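Local structure of shikimate dehydrogenase (3U62) at residues G90-W95 and A120-Y125; V114-A119 and V137-I142; F171-V176 and Y197-F202. The protein probably catalyses the reversible NADPH-linked reduction of 3-dehydroshikimate to shikimate, a step on the way to chorismate and the aromatic amino acids. All coordinates share one frame; numbering follows the deposited sequence.

How the contacts relate
Contacts 2 and 3 are buried and belong to one parallel sheet, each at the C-terminal end of a strand, on the predicted NADP-binding side; strand 111-114 leads into contact 2 and bonds to strand 169-172 of contact 3. V114 O probably accepts a hydrogen bond from T173 OG1, and one sulfate reaches both. Contact 1, partly buried, lies between the domains of the two sheets, joining helix 94-101 to helix 118-129, which it shares with contact 2. Its chemistry is apolar and aromatic, without the backbone bonds that tie the strands of the other two. Contact 2 is richest in anion-binding groups, whereas contact 3 combines stacked rings with polar turns.

Contact 1: G90-W95 and A120-Y125; sequences GYNTDW and ARAVIY
W95 and A122 bring the two backbones together, with their CA atoms 4.6 Å apart. The segment 90-95 leaves strand 89-91, turns through N92 and T93 and enters helix 94-101 at D94; residues 120-125 lie on helix 118-129, held internally by the bonds from I124 N to A120 O and from Y125 N to R121 O. D94 CB packs on the methyl of A122, 3.7 Å from its CB. W95 CB rests over the backbone of the same residue, 3.3 Å from A122 O.

The larger part of the contact is aromatic. The edge of Y125, through CD2 and CE2, points at one face of the W95 indole in a T-shaped pair, the planes inclined at 68° and the centroids of the five-membered ring and the Y125 ring 4.7 Å apart. Y125 CD2 comes 3.6 Å from W95 CD2, while CE2 stands over the middle of the indole. In W95, CG sits between the backbone N and the carbonyl carbon (chi1 74°), which turns the indole back alongside N92, whose CB lies at the indole edge. In Y125, CG anti to the backbone N (chi1 -174°) carries the ring edge to the indole.

The polar end of the indole is fixed by D75, whose OD2 is hydrogen-bonded to W95 NE1. Helix 74-79 also packs on W95 and Y125 through I79, and R121 NE and NH2 bind the carbonyls of I79 and K80.

With no hydrogen bond between the two segments, dispersion and the T-shaped pair join the turn after strand 89-91 and the start of helix 94-101 to helix 118-129 of the Rossmann domain. Packing at its CB probably helps to place D94, a predicted shikimate ligand whose side chain lies close to N83 and K63.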
loop_
_atom_site.group_PDB
_atom_site.type_symbol
_atom_site.label_atom_id
_atom_site.label_comp_id
_atom_site.label_asym_id
_atom_site.label_seq_id
_atom_site.Cartn_x
_atom_site.Cartn_y
_atom_site.Cartn_z
ATOM N N GLY A 90 11.497 -10.497 6.786
ATOM C CA GLY A 90 10.332 -9.717 6.380
ATOM C C GLY A 90 10.575 -8.222 6.454
ATOM O O GLY A 90 11.202 -7.729 7.393
ATOM N N TYR A 91 10.070 -7.505 5.453
ATOM C CA TYR A 91 10.258 -6.063 5.349
ATOM C C TYR A 91 8.947 -5.383 4.997
ATOM O O TYR A 91 8.011 -6.030 4.520
ATOM C CB TYR A 91 11.302 -5.749 4.277
ATOM C CG TYR A 91 12.631 -6.412 4.529
ATOM C CD1 TYR A 91 12.984 -7.588 3.867
ATOM C CD2 TYR A 91 13.532 -5.875 5.448
ATOM C CE1 TYR A 91 14.207 -8.203 4.106
ATOM C CE2 TYR A 91 14.754 -6.481 5.696
ATOM C CZ TYR A 91 15.085 -7.645 5.023
ATOM O OH TYR A 91 16.296 -8.247 5.265
ATOM N N ASN A 92 8.878 -4.078 5.239
ATOM C CA ASN A 92 7.760 -3.290 4.746
ATOM C C ASN A 92 8.248 -2.182 3.824
ATOM O O ASN A 92 8.958 -1.268 4.249
ATOM C CB ASN A 92 6.913 -2.730 5.891
ATOM C CG ASN A 92 5.554 -2.232 5.422
ATOM O OD1 ASN A 92 4.524 -2.832 5.726
ATOM N ND2 ASN A 92 5.547 -1.132 4.677
ATOM N N THR A 93 7.866 -2.282 2.554
ATOM C CA THR A 93 8.265 -1.305 1.546
ATOM C C THR A 93 7.103 -0.390 1.162
ATOM O O THR A 93 7.292 0.576 0.418
ATOM C CB THR A 93 8.835 -1.985 0.284
ATOM O OG1 THR A 93 7.826 -2.801 -0.323
ATOM C CG2 THR A 93 10.031 -2.855 0.642
ATOM N N ASP A 94 5.910 -0.700 1.669
ATOM C CA ASP A 94 4.725 0.125 1.432
ATOM C C ASP A 94 4.901 1.548 1.955
ATOM O O ASP A 94 4.580 2.507 1.250
ATOM C CB ASP A 94 3.469 -0.505 2.049
ATOM C CG ASP A 94 2.825 -1.551 1.151
ATOM O OD1 ASP A 94 3.076 -1.548 -0.074
ATOM O OD2 ASP A 94 2.050 -2.381 1.679
ATOM N N TRP A 95 5.413 1.685 3.180
ATOM C CA TRP A 95 5.619 3.009 3.775
ATOM C C TRP A 95 6.663 3.825 3.015
ATOM O O TRP A 95 6.533 5.046 2.894
ATOM C CB TRP A 95 5.954 2.928 5.272
ATOM C CG TRP A 95 7.344 2.455 5.617
ATOM C CD1 TRP A 95 7.727 1.172 5.875
ATOM C CD2 TRP A 95 8.521 3.263 5.772
ATOM N NE1 TRP A 95 9.067 1.124 6.172
ATOM C CE2 TRP A 95 9.581 2.392 6.115
ATOM C CE3 TRP A 95 8.786 4.635 5.646
ATOM C CZ2 TRP A 95 10.884 2.846 6.332
ATOM C CZ3 TRP A 95 10.085 5.086 5.863
ATOM C CH2 TRP A 95 11.116 4.190 6.204
ATOM N N ALA A 120 -3.086 0.873 5.753
ATOM C CA ALA A 120 -3.296 2.039 6.608
ATOM C C ALA A 120 -2.131 2.254 7.563
ATOM O O ALA A 120 -1.642 3.375 7.706
ATOM C CB ALA A 120 -4.581 1.898 7.384
ATOM N N ARG A 121 -1.687 1.175 8.204
ATOM C CA ARG A 121 -0.598 1.248 9.174
ATOM C C ARG A 121 0.721 1.670 8.521
ATOM O O ARG A 121 1.535 2.357 9.149
ATOM C CB ARG A 121 -0.461 -0.069 9.949
ATOM C CG ARG A 121 -1.699 -0.415 10.784
ATOM C CD ARG A 121 -1.457 -1.553 11.767
ATOM N NE ARG A 121 -1.174 -2.827 11.103
ATOM C CZ ARG A 121 -2.092 -3.726 10.753
ATOM N NH1 ARG A 121 -3.381 -3.508 10.995
ATOM N NH2 ARG A 121 -1.719 -4.849 10.155
ATOM N N ALA A 122 0.922 1.269 7.265
ATOM C CA ALA A 122 2.070 1.724 6.480
ATOM C C ALA A 122 1.976 3.220 6.177
ATOM O O ALA A 122 2.971 3.942 6.283
ATOM C CB ALA A 122 2.188 0.921 5.194
ATOM N N VAL A 123 0.781 3.673 5.804
ATOM C CA VAL A 123 0.532 5.088 5.529
ATOM C C VAL A 123 0.748 5.936 6.787
ATOM O O VAL A 123 1.420 6.968 6.728
ATOM C CB VAL A 123 -0.884 5.315 4.928
ATOM C CG1 VAL A 123 -1.279 6.788 4.967
ATOM C CG2 VAL A 123 -0.942 4.790 3.500
ATOM N N ILE A 124 0.200 5.486 7.916
ATOM C CA ILE A 124 0.367 6.185 9.194
ATOM C C ILE A 124 1.848 6.294 9.573
ATOM O O ILE A 124 2.313 7.371 9.955
ATOM C CB ILE A 124 -0.443 5.520 10.339
ATOM C CG1 ILE A 124 -1.945 5.577 10.036
ATOM C CG2 ILE A 124 -0.153 6.206 11.680
ATOM C CD1 ILE A 124 -2.764 4.513 10.759
ATOM N N TYR A 125 2.577 5.185 9.452
ATOM C CA TYR A 125 4.015 5.165 9.721
ATOM C C TYR A 125 4.745 6.179 8.842
ATOM O O TYR A 125 5.587 6.934 9.331
ATOM C CB TYR A 125 4.590 3.761 9.509
ATOM C CG TYR A 125 6.044 3.614 9.912
ATOM C CD1 TYR A 125 6.393 3.250 11.212
ATOM C CD2 TYR A 125 7.069 3.829 8.990
ATOM C CE1 TYR A 125 7.727 3.110 11.586
ATOM C CE2 TYR A 125 8.404 3.694 9.352
ATOM C CZ TYR A 125 8.727 3.334 10.650
ATOM O OH TYR A 125 10.046 3.199 11.012
#

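Contact 2: V114-A119 and V137-I142; sequences VGAGGA and VVNRTI. With SO4 (sulfate ion), chain E; SO4 (sulfate ion), chain D; SO4 (sulfate ion), chain C.
G115 and V138 are joined by the backbone bond of this contact: G115 N donates to V138 O over 2.8 Å, nearly straight at 167°, the donor tilted 31° from the carbonyl plane. V114 CA also makes a CA-H...O contact to this oxygen, and V114 pairs with V138 as a parallel bridge.

Van der Waals contacts are few: A116 CB meets V137 CG1 at 4.3 Å and N139 ND2 at 3.5 Å, and V137 CG1 rests against G115 O, a buried oxygen without a partner in the model. A CB on G115 would collide with the carbonyl oxygen of V114.

Most polar groups converge on one sulfate. A116 N binds its O4 at 2.8 Å; R140 grips O3 with its backbone N and, almost linearly (176°), with NE; T141 N, T141 OG1 and N139 ND2 all donate to O2, the last at 2.9 Å. R140 NH2 reaches a second sulfate, and G118 N binds a third. An alanine in place of N139 would probably cost O2 one of its donors, leave T141 O without its weak bond from ND2 and open a gap beside A116.

A glycine-rich turn between strand 111-114 and helix 118-129, facing N139-T141 at the C-terminal end of the next strand, is the Rossmann dinucleotide-binding pattern; the predicted NADP ligands here make the first sulfate a plausible stand-in for a cofactor phosphate.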
loop_
_atom_site.group_PDB
_atom_site.type_symbol
_atom_site.label_atom_id
_atom_site.label_comp_id
_atom_site.label_asym_id
_atom_site.label_seq_id
_atom_site.Cartn_x
_atom_site.Cartn_y
_atom_site.Cartn_z
ATOM N N VAL A 114 -8.391 6.504 5.782
ATOM C CA VAL A 114 -9.522 5.577 5.732
ATOM C C VAL A 114 -9.007 4.141 5.724
ATOM O O VAL A 114 -8.247 3.749 4.835
ATOM C CB VAL A 114 -10.439 5.824 4.507
ATOM C CG1 VAL A 114 -11.700 4.968 4.593
ATOM C CG2 VAL A 114 -10.810 7.293 4.400
ATOM N N GLY A 115 -9.427 3.371 6.724
ATOM C CA GLY A 115 -8.965 1.999 6.902
ATOM C C GLY A 115 -7.999 1.867 8.063
ATOM O O GLY A 115 -7.416 2.857 8.514
ATOM N N ALA A 116 -7.837 0.637 8.545
ATOM C CA ALA A 116 -6.925 0.336 9.649
ATOM C C ALA A 116 -6.182 -0.984 9.429
ATOM O O ALA A 116 -5.689 -1.601 10.381
ATOM C CB ALA A 116 -7.680 0.322 10.973
ATOM N N GLY A 117 -6.105 -1.413 8.171
ATOM C CA GLY A 117 -5.364 -2.617 7.798
ATOM C C GLY A 117 -3.882 -2.339 7.640
ATOM O O GLY A 117 -3.397 -1.277 8.036
ATOM N N GLY A 118 -3.161 -3.296 7.058
ATOM C CA GLY A 118 -1.718 -3.174 6.844
ATOM C C GLY A 118 -1.326 -1.985 5.983
ATOM O O GLY A 118 -0.287 -1.362 6.214
ATOM N N ALA A 119 -2.157 -1.678 4.986
ATOM C CA ALA A 119 -1.942 -0.520 4.120
ATOM C C ALA A 119 -2.056 0.782 4.911
ATOM O O ALA A 119 -1.221 1.677 4.761
ATOM C CB ALA A 119 -2.931 -0.532 2.959
ATOM N N VAL A 137 -7.880 8.397 11.957
ATOM C CA VAL A 137 -8.211 7.152 11.280
ATOM C C VAL A 137 -9.723 6.952 11.288
ATOM O O VAL A 137 -10.372 7.090 12.326
ATOM C CB VAL A 137 -7.496 5.940 11.931
ATOM C CG1 VAL A 137 -7.969 4.624 11.320
ATOM C CG2 VAL A 137 -5.988 6.074 11.792
ATOM N N VAL A 138 -10.275 6.649 10.117
ATOM C CA VAL A 138 -11.686 6.317 9.979
ATOM C C VAL A 138 -11.766 4.909 9.404
ATOM O O VAL A 138 -11.356 4.677 8.265
ATOM C CB VAL A 138 -12.421 7.320 9.055
ATOM C CG1 VAL A 138 -13.891 6.961 8.926
ATOM C CG2 VAL A 138 -12.273 8.738 9.582
ATOM N N ASN A 139 -12.271 3.966 10.193
ATOM C CA ASN A 139 -12.303 2.572 9.754
ATOM C C ASN A 139 -13.612 1.835 10.047
ATOM O O ASN A 139 -14.524 2.382 10.674
ATOM C CB ASN A 139 -11.089 1.802 10.293
ATOM C CG ASN A 139 -11.288 1.302 11.711
ATOM O OD1 ASN A 139 -11.621 2.067 12.618
ATOM N ND2 ASN A 139 -11.075 0.006 11.911
ATOM N N ARG A 140 -13.682 0.587 9.590
ATOM C CA ARG A 140 -14.922 -0.181 9.602
ATOM C C ARG A 140 -14.987 -1.235 10.704
ATOM O O ARG A 140 -16.038 -1.410 11.328
ATOM C CB ARG A 140 -15.147 -0.842 8.238
ATOM C CG ARG A 140 -15.365 0.146 7.095
ATOM C CD ARG A 140 -15.133 -0.503 5.734
ATOM N NE ARG A 140 -13.743 -0.934 5.560
ATOM C CZ ARG A 140 -13.278 -1.581 4.492
ATOM N NH1 ARG A 140 -14.082 -1.883 3.481
ATOM N NH2 ARG A 140 -11.998 -1.927 4.437
ATOM N N THR A 141 -13.874 -1.925 10.954
ATOM C CA THR A 141 -13.883 -3.083 11.852
ATOM C C THR A 141 -13.257 -2.800 13.215
ATOM O O THR A 141 -12.239 -2.104 13.314
ATOM C CB THR A 141 -13.181 -4.314 11.220
ATOM O OG1 THR A 141 -11.777 -4.057 11.087
ATOM C CG2 THR A 141 -13.756 -4.631 9.846
ATOM N N ILE A 142 -13.876 -3.351 14.256
ATOM C CA ILE A 142 -13.413 -3.178 15.631
ATOM C C ILE A 142 -12.043 -3.813 15.840
ATOM O O ILE A 142 -11.170 -3.222 16.479
ATOM C CB ILE A 142 -14.431 -3.755 16.645
ATOM C CG1 ILE A 142 -15.769 -3.008 16.527
ATOM C CG2 ILE A 142 -13.898 -3.648 18.078
ATOM C CD1 ILE A 142 -16.939 -3.687 17.222
HETATM S S SO4 E . -11.066 -1.458 8.058
HETATM O O1 SO4 E . -11.657 -2.622 7.404
HETATM O O2 SO4 E . -11.196 -1.595 9.508
HETATM O O3 SO4 E . -11.763 -0.251 7.625
HETATM O O4 SO4 E . -9.654 -1.359 7.696
HETATM S S SO4 D . -9.288 -4.028 2.442
HETATM O O1 SO4 D . -9.801 -5.368 2.163
HETATM O O2 SO4 D . -8.745 -3.977 3.800
HETATM O O3 SO4 D . -10.370 -3.055 2.317
HETATM O O4 SO4 D . -8.228 -3.704 1.492
HETATM S S SO4 C . -3.401 -7.203 5.542
HETATM O O1 SO4 C . -4.827 -7.513 5.508
HETATM O O2 SO4 C . -2.788 -7.860 6.697
HETATM O O3 SO4 C . -3.224 -5.759 5.646
HETATM O O4 SO4 C . -2.772 -7.678 4.313
#

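Contact 3: F171-V176 and Y197-F202; sequences FNTTSV and YDVIYF. With SO4 (sulfate ion), chain D.
F171 and Y197 stack with their rings offset, centroids 4.7 Å apart and planes at 26°. Over one face of F171 lies Y197 CB, 3.8 Å from the ring centroid in a CH-pi contact; over one face of Y197, toward its rim, comes F171 CE2, 3.4 Å from Y197 CG. Y197 OH bonds to S101 OG, and V123 and L127 of helix 118-129 pack on F171, V123 from the face away from Y197.

Two parallel-strand bonds fix the register: N172 N gives to Y197 O (2.8 Å) and V199 N to N172 O (3.0 Å). V199 spreads CG1 and CG2 round N172 O, while I200 CD1 reaches V176 O at 3.3 Å.

Beyond the strands both segments turn. D198 OD1 accepts from I200 N at 3.1 Å, met from above the carboxylate plane, an Asx turn; its OD2 pairs with T204 and, like V176 O, lies 2.7 Å from a bridging water. T174 OG1 accepts from V176 N in an ST turn, and S175 N and OG hold a sulfate also bound by R140.

Neighbouring strands 169-172 and 195-198 end in loops at the cofactor edge of the Rossmann sheet, where V199 is a predicted NADP ligand.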
loop_
_atom_site.group_PDB
_atom_site.type_symbol
_atom_site.label_atom_id
_atom_site.label_comp_id
_atom_site.label_asym_id
_atom_site.label_seq_id
_atom_site.Cartn_x
_atom_site.Cartn_y
_atom_site.Cartn_z
ATOM N N PHE A 171 -6.518 10.146 2.801
ATOM C CA PHE A 171 -5.920 8.928 2.263
ATOM C C PHE A 171 -6.937 7.795 2.320
ATOM O O PHE A 171 -7.428 7.461 3.405
ATOM C CB PHE A 171 -4.693 8.511 3.087
ATOM C CG PHE A 171 -3.475 9.376 2.882
ATOM C CD1 PHE A 171 -3.414 10.659 3.416
ATOM C CD2 PHE A 171 -2.372 8.888 2.189
ATOM C CE1 PHE A 171 -2.283 11.456 3.239
ATOM C CE2 PHE A 171 -1.235 9.679 2.007
ATOM C CZ PHE A 171 -1.194 10.964 2.534
ATOM N N ASN A 172 -7.265 7.207 1.171
ATOM C CA ASN A 172 -7.966 5.928 1.176
ATOM C C ASN A 172 -6.955 4.795 1.125
ATOM O O ASN A 172 -6.125 4.739 0.213
ATOM C CB ASN A 172 -8.949 5.783 0.013
ATOM C CG ASN A 172 -9.520 4.371 -0.085
ATOM O OD1 ASN A 172 -9.379 3.693 -1.104
ATOM N ND2 ASN A 172 -10.151 3.910 0.994
ATOM N N THR A 173 -7.027 3.896 2.102
ATOM C CA THR A 173 -6.126 2.743 2.153
ATOM C C THR A 173 -6.887 1.417 2.055
ATOM O O THR A 173 -6.287 0.338 2.111
ATOM C CB THR A 173 -5.236 2.743 3.420
ATOM O OG1 THR A 173 -6.023 2.380 4.563
ATOM C CG2 THR A 173 -4.604 4.115 3.650
ATOM N N THR A 174 -8.207 1.507 1.904
ATOM C CA THR A 174 -9.072 0.331 1.803
ATOM C C THR A 174 -9.211 -0.128 0.355
ATOM O O THR A 174 -8.691 0.509 -0.567
ATOM C CB THR A 174 -10.492 0.610 2.357
ATOM O OG1 THR A 174 -11.191 1.496 1.470
ATOM C CG2 THR A 174 -10.435 1.225 3.747
ATOM N N SER A 175 -9.926 -1.234 0.166
ATOM C CA SER A 175 -10.249 -1.727 -1.166
ATOM C C SER A 175 -11.526 -1.092 -1.726
ATOM O O SER A 175 -11.941 -1.419 -2.840
ATOM C CB SER A 175 -10.366 -3.253 -1.160
ATOM O OG SER A 175 -9.099 -3.863 -0.987
ATOM N N VAL A 176 -12.147 -0.195 -0.959
ATOM C CA VAL A 176 -13.336 0.530 -1.421
ATOM C C VAL A 176 -12.955 1.434 -2.593
ATOM O O VAL A 176 -12.166 2.372 -2.436
ATOM C CB VAL A 176 -13.998 1.367 -0.291
ATOM C CG1 VAL A 176 -15.197 2.153 -0.828
ATOM C CG2 VAL A 176 -14.433 0.468 0.862
ATOM N N TYR A 197 -5.512 11.183 -1.701
ATOM C CA TYR A 197 -4.569 10.114 -1.981
ATOM C C TYR A 197 -5.303 8.783 -1.897
ATOM O O TYR A 197 -5.976 8.499 -0.905
ATOM C CB TYR A 197 -3.429 10.171 -0.958
ATOM C CG TYR A 197 -2.204 9.329 -1.264
ATOM C CD1 TYR A 197 -0.992 9.931 -1.607
ATOM C CD2 TYR A 197 -2.242 7.937 -1.171
ATOM C CE1 TYR A 197 0.143 9.168 -1.872
ATOM C CE2 TYR A 197 -1.115 7.165 -1.435
ATOM C CZ TYR A 197 0.072 7.787 -1.783
ATOM O OH TYR A 197 1.187 7.024 -2.044
ATOM N N ASP A 198 -5.180 7.977 -2.944
ATOM C CA ASP A 198 -5.809 6.664 -2.977
ATOM C C ASP A 198 -4.741 5.618 -3.263
ATOM O O ASP A 198 -3.999 5.737 -4.238
ATOM C CB ASP A 198 -6.903 6.628 -4.052
ATOM C CG ASP A 198 -7.954 5.558 -3.794
ATOM O OD1 ASP A 198 -7.612 4.478 -3.265
ATOM O OD2 ASP A 198 -9.134 5.797 -4.133
ATOM N N VAL A 199 -4.656 4.602 -2.408
ATOM C CA VAL A 199 -3.669 3.534 -2.591
ATOM C C VAL A 199 -4.029 2.630 -3.770
ATOM O O VAL A 199 -3.181 1.878 -4.263
ATOM C CB VAL A 199 -3.453 2.675 -1.310
ATOM C CG1 VAL A 199 -3.020 3.552 -0.133
ATOM C CG2 VAL A 199 -4.705 1.863 -0.967
ATOM N N ILE A 200 -5.286 2.700 -4.208
ATOM C CA ILE A 200 -5.745 1.935 -5.363
ATOM C C ILE A 200 -5.082 2.467 -6.630
ATOM O O ILE A 200 -5.037 3.677 -6.875
ATOM C CB ILE A 200 -7.289 1.910 -5.479
ATOM C CG1 ILE A 200 -7.891 1.253 -4.231
ATOM C CG2 ILE A 200 -7.732 1.156 -6.737
ATOM C CD1 ILE A 200 -9.367 1.534 -4.014
ATOM N N TYR A 201 -4.562 1.528 -7.411
ATOM C CA TYR A 201 -3.700 1.794 -8.550
ATOM C C TYR A 201 -4.378 2.593 -9.673
ATOM O O TYR A 201 -3.744 3.432 -10.316
ATOM C CB TYR A 201 -3.161 0.454 -9.068
ATOM C CG TYR A 201 -2.319 0.556 -10.308
ATOM C CD1 TYR A 201 -2.894 0.416 -11.571
ATOM C CD2 TYR A 201 -0.949 0.800 -10.227
ATOM C CE1 TYR A 201 -2.132 0.518 -12.722
ATOM C CE2 TYR A 201 -0.173 0.906 -11.378
ATOM C CZ TYR A 201 -0.774 0.760 -12.621
ATOM O OH TYR A 201 -0.027 0.855 -13.771
ATOM N N PHE A 202 -5.665 2.326 -9.891
ATOM C CA PHE A 202 -6.426 2.911 -11.000
ATOM C C PHE A 202 -7.457 3.929 -10.505
ATOM O O PHE A 202 -7.686 4.049 -9.298
ATOM C CB PHE A 202 -7.110 1.802 -11.817
ATOM C CG PHE A 202 -7.791 0.745 -10.978
ATOM C CD1 PHE A 202 -9.088 0.936 -10.506
ATOM C CD2 PHE A 202 -7.140 -0.450 -10.672
ATOM C CE1 PHE A 202 -9.721 -0.039 -9.733
ATOM C CE2 PHE A 202 -7.764 -1.431 -9.900
ATOM C CZ PHE A 202 -9.058 -1.224 -9.432
HETATM S S SO4 D . -9.288 -4.028 2.442
HETATM O O1 SO4 D . -9.801 -5.368 2.163
HETATM O O2 SO4 D . -8.745 -3.977 3.800
HETATM O O3 SO4 D . -10.370 -3.055 2.317
HETATM O O4 SO4 D . -8.228 -3.704 1.492
HETATM O O HOH W 1 -11.593 4.877 -3.345
#